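PDB 4N03: ABC-type branched-chain amino acid transport systems periplasmic component-like protein from Thermomonospora curvata, which probably serves as the extracytoplasmic substrate-binding component of an ABC transporter for fatty acids, and holds a palmitic acid molecule here. Local coordinates for residues S109-S113 with G178-G182; T132-G137 with V400-F405. All blocks are in the same frame, centred on the assembly; numbering follows the deposited sequence.

Contact 1. Residues S109-S113 with G178-G182. With PLM (palmitic acid), chain B.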
loop_
_atom_site.group_PDB
_atom_site.type_symbol
_atom_site.label_atom_id
_atom_site.label_comp_id
_atom_site.label_asym_id
_atom_site.label_seq_id
_atom_site.Cartn_x
_atom_site.Cartn_y
_atom_site.Cartn_z
ATOM N N SER A 109 6.706 -5.446 -0.622
ATOM C CA SER A 109 7.987 -4.870 -0.249
ATOM C C SER A 109 9.173 -5.751 -0.646
ATOM O O SER A 109 10.102 -5.245 -1.308
ATOM C CB SER A 109 8.031 -4.459 1.229
ATOM O OG SER A 109 7.087 -3.445 1.492
ATOM N N PRO A 110 9.178 -7.025 -0.287
ATOM C CA PRO A 110 10.356 -7.820 -0.683
ATOM C C PRO A 110 10.509 -7.989 -2.172
ATOM O O PRO A 110 11.618 -8.165 -2.691
ATOM C CB PRO A 110 10.145 -9.142 0.025
ATOM C CG PRO A 110 9.229 -8.842 1.169
ATOM C CD PRO A 110 8.297 -7.782 0.621
HETATM N N MSE A 111 9.387 -7.970 -2.910
HETATM C CA MSE A 111 9.417 -8.124 -4.334
HETATM C C MSE A 111 10.095 -6.929 -5.005
HETATM O O MSE A 111 10.968 -7.102 -5.849
HETATM C CB MSE A 111 8.002 -8.318 -4.926
HETATM C CG MSE A 111 7.370 -9.653 -4.521
HETATM SE SE MSE A 111 6.254 -9.372 -2.886
HETATM C CE MSE A 111 6.986 -10.869 -1.812
ATOM N N VAL A 112 9.717 -5.715 -4.623
ATOM C CA VAL A 112 10.346 -4.546 -5.200
ATOM C C VAL A 112 11.821 -4.438 -4.691
ATOM O O VAL A 112 12.676 -4.088 -5.488
ATOM C CB VAL A 112 9.576 -3.257 -4.902
ATOM C CG1 VAL A 112 10.209 -2.090 -5.637
ATOM C CG2 VAL A 112 8.149 -3.361 -5.354
ATOM N N SER A 113 12.088 -4.785 -3.446
ATOM C CA SER A 113 13.488 -4.772 -2.938
ATOM C C SER A 113 14.369 -5.618 -3.803
ATOM O O SER A 113 15.539 -5.236 -4.039
ATOM C CB SER A 113 13.562 -5.258 -1.469
ATOM O OG SER A 113 13.152 -4.212 -0.679
ATOM N N GLY A 178 11.228 -9.427 7.466
ATOM C CA GLY A 178 11.798 -8.665 6.387
ATOM C C GLY A 178 11.171 -7.277 6.222
ATOM O O GLY A 178 10.665 -6.695 7.167
ATOM N N ASP A 179 11.236 -6.765 5.009
ATOM C CA ASP A 179 10.969 -5.358 4.709
ATOM C C ASP A 179 9.671 -4.803 5.198
ATOM O O ASP A 179 9.582 -3.630 5.570
ATOM C CB ASP A 179 10.871 -5.164 3.140
ATOM C CG ASP A 179 12.182 -4.989 2.480
ATOM O OD1 ASP A 179 13.254 -5.061 3.152
ATOM O OD2 ASP A 179 12.212 -4.802 1.286
ATOM N N TYR A 180 8.589 -5.583 5.079
ATOM C CA TYR A 180 7.255 -5.084 5.460
ATOM C C TYR A 180 7.123 -5.151 6.988
ATOM O O TYR A 180 7.062 -4.113 7.652
ATOM C CB TYR A 180 6.158 -5.883 4.726
ATOM C CG TYR A 180 4.774 -5.840 5.310
ATOM C CD1 TYR A 180 4.271 -4.766 6.019
ATOM C CD2 TYR A 180 3.906 -6.897 5.088
ATOM C CE1 TYR A 180 2.973 -4.759 6.524
ATOM C CE2 TYR A 180 2.599 -6.882 5.537
ATOM C CZ TYR A 180 2.134 -5.836 6.253
ATOM O OH TYR A 180 0.828 -5.794 6.725
ATOM N N GLY A 181 7.068 -6.346 7.555
ATOM C CA GLY A 181 6.839 -6.441 8.978
ATOM C C GLY A 181 7.924 -5.806 9.803
ATOM O O GLY A 181 7.655 -5.243 10.841
ATOM N N GLY A 182 9.168 -5.915 9.315
ATOM C CA GLY A 182 10.306 -5.334 10.015
ATOM C C GLY A 182 10.261 -3.832 10.039
ATOM O O GLY A 182 10.675 -3.213 11.019
HETATM C C1 PLM B . 4.167 -5.589 1.680
HETATM O O1 PLM B . 4.573 -4.404 1.812
HETATM O O2 PLM B . 4.865 -6.536 1.257
HETATM C C2 PLM B . 2.694 -5.862 1.878
HETATM C C3 PLM B . 1.952 -5.454 0.531
HETATM C C4 PLM B . 0.446 -5.467 0.656
HETATM C C5 PLM B . -0.242 -5.146 -0.626
HETATM C C6 PLM B . -1.781 -5.023 -0.623
HETATM C C7 PLM B . -2.196 -3.577 -0.380
HETATM C C8 PLM B . -3.665 -3.344 -0.163
HETATM C C9 PLM B . -4.113 -1.896 -0.232
HETATM C CA PLM B . -4.090 -1.135 1.115
HETATM C CB PLM B . -4.278 0.404 0.808
HETATM C CC PLM B . -3.155 1.255 1.471
HETATM C CD PLM B . -2.933 2.608 0.829
HETATM C CE PLM B . -1.823 3.473 1.410
HETATM C CF PLM B . -1.287 4.451 0.353
HETATM C CG PLM B . -2.072 5.745 0.229
#
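Two helix N-termini face each other here, one from each lobe, with the carboxylate end of palmitic acid beside them. Hydrogen bonds to the ligand come from Ser109. Its backbone N lies 2.8 Å from PLM O2, almost linear at 170°, and its OG lies 2.7 Å from PLM O1, so each carboxylate oxygen meets one donor of a single residue. Serine suits the first turn of helix 109-122: it is small, and it offers a hydroxyl next to a backbone NH that no earlier helical carbonyl claims. Tyr148 and Tyr84 also hydrogen-bond to the fatty acid.

Apolar contact comes next. Tyr180 lays one ring face over PLM C2, with its CD2 3.6 Å from that atom, while its hydroxyl, at the far end of the ring, hydrogen-bonds to Ala230 O. Between the segments themselves the packing is slight, 187 Å². Ser109 CB meets Asp179 CB at 3.5 Å, and Pro110 CD lies 4.5 Å from Asp179 CB. Proline fits the first helical turn, where its missing NH costs no bond, and acidic Asp179 suits the start of helix 179-195. No hydrogen bond joins the segments.

Backbone geometry explains Gly178, whose phi/psi of 96°/-154° would press a CB against the preceding carbonyl. The arrangement is that of a periplasmic binding protein of the leucine-binding family, with ligand held in the interlobe cleft near helix N-termini.

Contact 2. Residues T132-G137 with V400-F405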
loop_
_atom_site.group_PDB
_atom_site.type_symbol
_atom_site.label_atom_id
_atom_site.label_comp_id
_atom_site.label_asym_id
_atom_site.label_seq_id
_atom_site.Cartn_x
_atom_site.Cartn_y
_atom_site.Cartn_z
ATOM N N THR A 132 7.505 -0.128 2.808
ATOM C CA THR A 132 8.720 -0.187 3.557
ATOM C C THR A 132 9.609 1.028 3.292
ATOM O O THR A 132 9.747 1.523 2.183
ATOM C CB THR A 132 9.475 -1.480 3.226
ATOM O OG1 THR A 132 10.634 -1.568 4.061
ATOM C CG2 THR A 132 9.939 -1.578 1.791
ATOM N N THR A 133 10.362 1.427 4.332
ATOM C CA THR A 133 11.404 2.429 4.193
ATOM C C THR A 133 12.551 1.915 3.331
ATOM O O THR A 133 13.325 2.727 2.812
ATOM C CB THR A 133 11.942 2.831 5.564
ATOM O OG1 THR A 133 12.339 1.657 6.285
ATOM C CG2 THR A 133 10.876 3.539 6.347
ATOM N N ALA A 134 12.630 0.603 3.113
ATOM C CA ALA A 134 13.655 0.077 2.260
ATOM C C ALA A 134 13.527 0.529 0.821
ATOM O O ALA A 134 14.443 0.365 0.042
ATOM C CB ALA A 134 13.717 -1.431 2.380
ATOM N N LEU A 135 12.363 1.086 0.438
ATOM C CA LEU A 135 12.116 1.597 -0.904
ATOM C C LEU A 135 12.262 3.101 -1.032
ATOM O O LEU A 135 12.156 3.609 -2.140
ATOM C CB LEU A 135 10.765 1.108 -1.430
ATOM C CG LEU A 135 10.659 -0.413 -1.531
ATOM C CD1 LEU A 135 9.263 -0.830 -1.901
ATOM C CD2 LEU A 135 11.700 -1.030 -2.479
ATOM N N LEU A 136 12.499 3.807 0.083
ATOM C CA LEU A 136 12.886 5.198 0.017
ATOM C C LEU A 136 14.304 5.314 -0.508
ATOM O O LEU A 136 15.070 4.332 -0.505
ATOM C CB LEU A 136 12.778 5.869 1.391
ATOM C CG LEU A 136 11.357 5.996 1.956
ATOM C CD1 LEU A 136 11.474 6.637 3.334
ATOM C CD2 LEU A 136 10.459 6.838 1.048
ATOM N N GLY A 137 14.654 6.500 -0.958
ATOM C CA GLY A 137 16.021 6.775 -1.411
ATOM C C GLY A 137 16.289 6.471 -2.847
ATOM O O GLY A 137 17.432 6.504 -3.302
ATOM N N VAL A 400 13.284 8.785 9.793
ATOM C CA VAL A 400 12.857 7.703 8.944
ATOM C C VAL A 400 14.100 7.200 8.196
ATOM O O VAL A 400 14.778 7.978 7.529
ATOM C CB VAL A 400 11.769 8.165 7.946
ATOM C CG1 VAL A 400 11.349 7.009 7.082
ATOM C CG2 VAL A 400 10.575 8.729 8.704
ATOM N N PRO A 401 14.405 5.900 8.271
ATOM C CA PRO A 401 15.563 5.402 7.532
ATOM C C PRO A 401 15.333 5.419 6.041
ATOM O O PRO A 401 14.160 5.318 5.572
ATOM C CB PRO A 401 15.730 3.966 8.058
ATOM C CG PRO A 401 14.354 3.593 8.478
ATOM C CD PRO A 401 13.759 4.847 9.044
ATOM N N VAL A 402 16.373 5.542 5.245
ATOM C CA VAL A 402 16.297 5.708 3.838
ATOM C C VAL A 402 16.955 4.562 3.127
ATOM O O VAL A 402 18.164 4.440 3.121
ATOM C CB VAL A 402 16.937 7.042 3.415
ATOM C CG1 VAL A 402 16.830 7.190 1.902
ATOM C CG2 VAL A 402 16.240 8.202 4.105
ATOM N N GLY A 403 16.140 3.667 2.549
ATOM C CA GLY A 403 16.644 2.534 1.785
ATOM C C GLY A 403 16.978 1.278 2.576
ATOM O O GLY A 403 17.436 0.304 2.003
ATOM N N THR A 404 16.716 1.304 3.883
ATOM C CA THR A 404 16.836 0.183 4.772
ATOM C C THR A 404 15.672 0.250 5.751
ATOM O O THR A 404 14.937 1.243 5.753
ATOM C CB THR A 404 18.158 0.278 5.580
ATOM O OG1 THR A 404 18.155 1.496 6.349
ATOM C CG2 THR A 404 19.383 0.240 4.688
ATOM N N PHE A 405 15.540 -0.734 6.623
ATOM C CA PHE A 405 14.652 -0.686 7.786
ATOM C C PHE A 405 15.439 -1.173 8.984
ATOM O O PHE A 405 14.945 -0.959 10.092
ATOM C CB PHE A 405 13.362 -1.524 7.602
ATOM C CG PHE A 405 13.584 -3.019 7.676
ATOM C CD1 PHE A 405 13.481 -3.695 8.870
ATOM C CD2 PHE A 405 13.901 -3.736 6.561
ATOM C CE1 PHE A 405 13.734 -5.046 8.948
ATOM C CE2 PHE A 405 14.168 -5.097 6.639
ATOM C CZ PHE A 405 14.076 -5.752 7.824
ATOM O OXT PHE A 405 16.490 -1.849 8.827
#
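Thr132 opens the first segment with an ST turn: its OG1 accepts from Ala134 N at 3.1 Å, and the same oxygen hydrogen-bonds to Asp179 O. A threonine can do both, as its hydroxyl donates one proton while accepting another.

Thr133 is the chief polar link to the C-terminal tail. Its carbonyl O receives Gly403 N at 3.0 Å, and its OG1 donates to Thr404 O at 2.7 Å. The methyl of the same side chain turns to apolar company, with CG2 3.6 Å from Val400 CG1.

At Ala134 the two backbones come very near each other, its CA only 3.9 Å from Gly403 CA; the alanine methyl lies to the side of this approach and touches Asp179. Ala134 O also takes a CA-H...O contact from Gly403 CA at 3.5 Å. Gly403 itself has a positive phi of 87°, at which a CB would crowd the carbonyl before it.

Leu136 points toward the tail, and its CD1 packs on Val400 CG1 at 3.8 Å. Gly137 follows with its CA 3.4 Å from Val402 CG1; a CB there would collide with that valine.

The loop after strand 126-129 thus meets the chain's last residues between helices 148-161 and 179-195. Val400 touches Val150, Pro401 lies by Asp149 and Arg186, Arg186 binds Phe405 O, and Leu135 turns the other way, onto helix 109-122.

Both contacts lie on the same side of the chain's centre, about 10 Å apart between centres, and meet where Thr132 OG1 bonds Asp179 O at 2.8 Å. The Phe405 ring also packs against the 178-182 segment, with its CZ 3.6 Å from Gly178 O. Contact 1 pairs two helix starts that bury little surface against each other, and Ser109 turns its N and OG to the ligand rather than to the other segment. Contact 2 joins loop to tail without regular helix or strand beyond a short 3-10 turn, buries about twice the area, and ties itself with direct hydrogen bonds. Its first segment is largely buried, whereas the tail is more exposed.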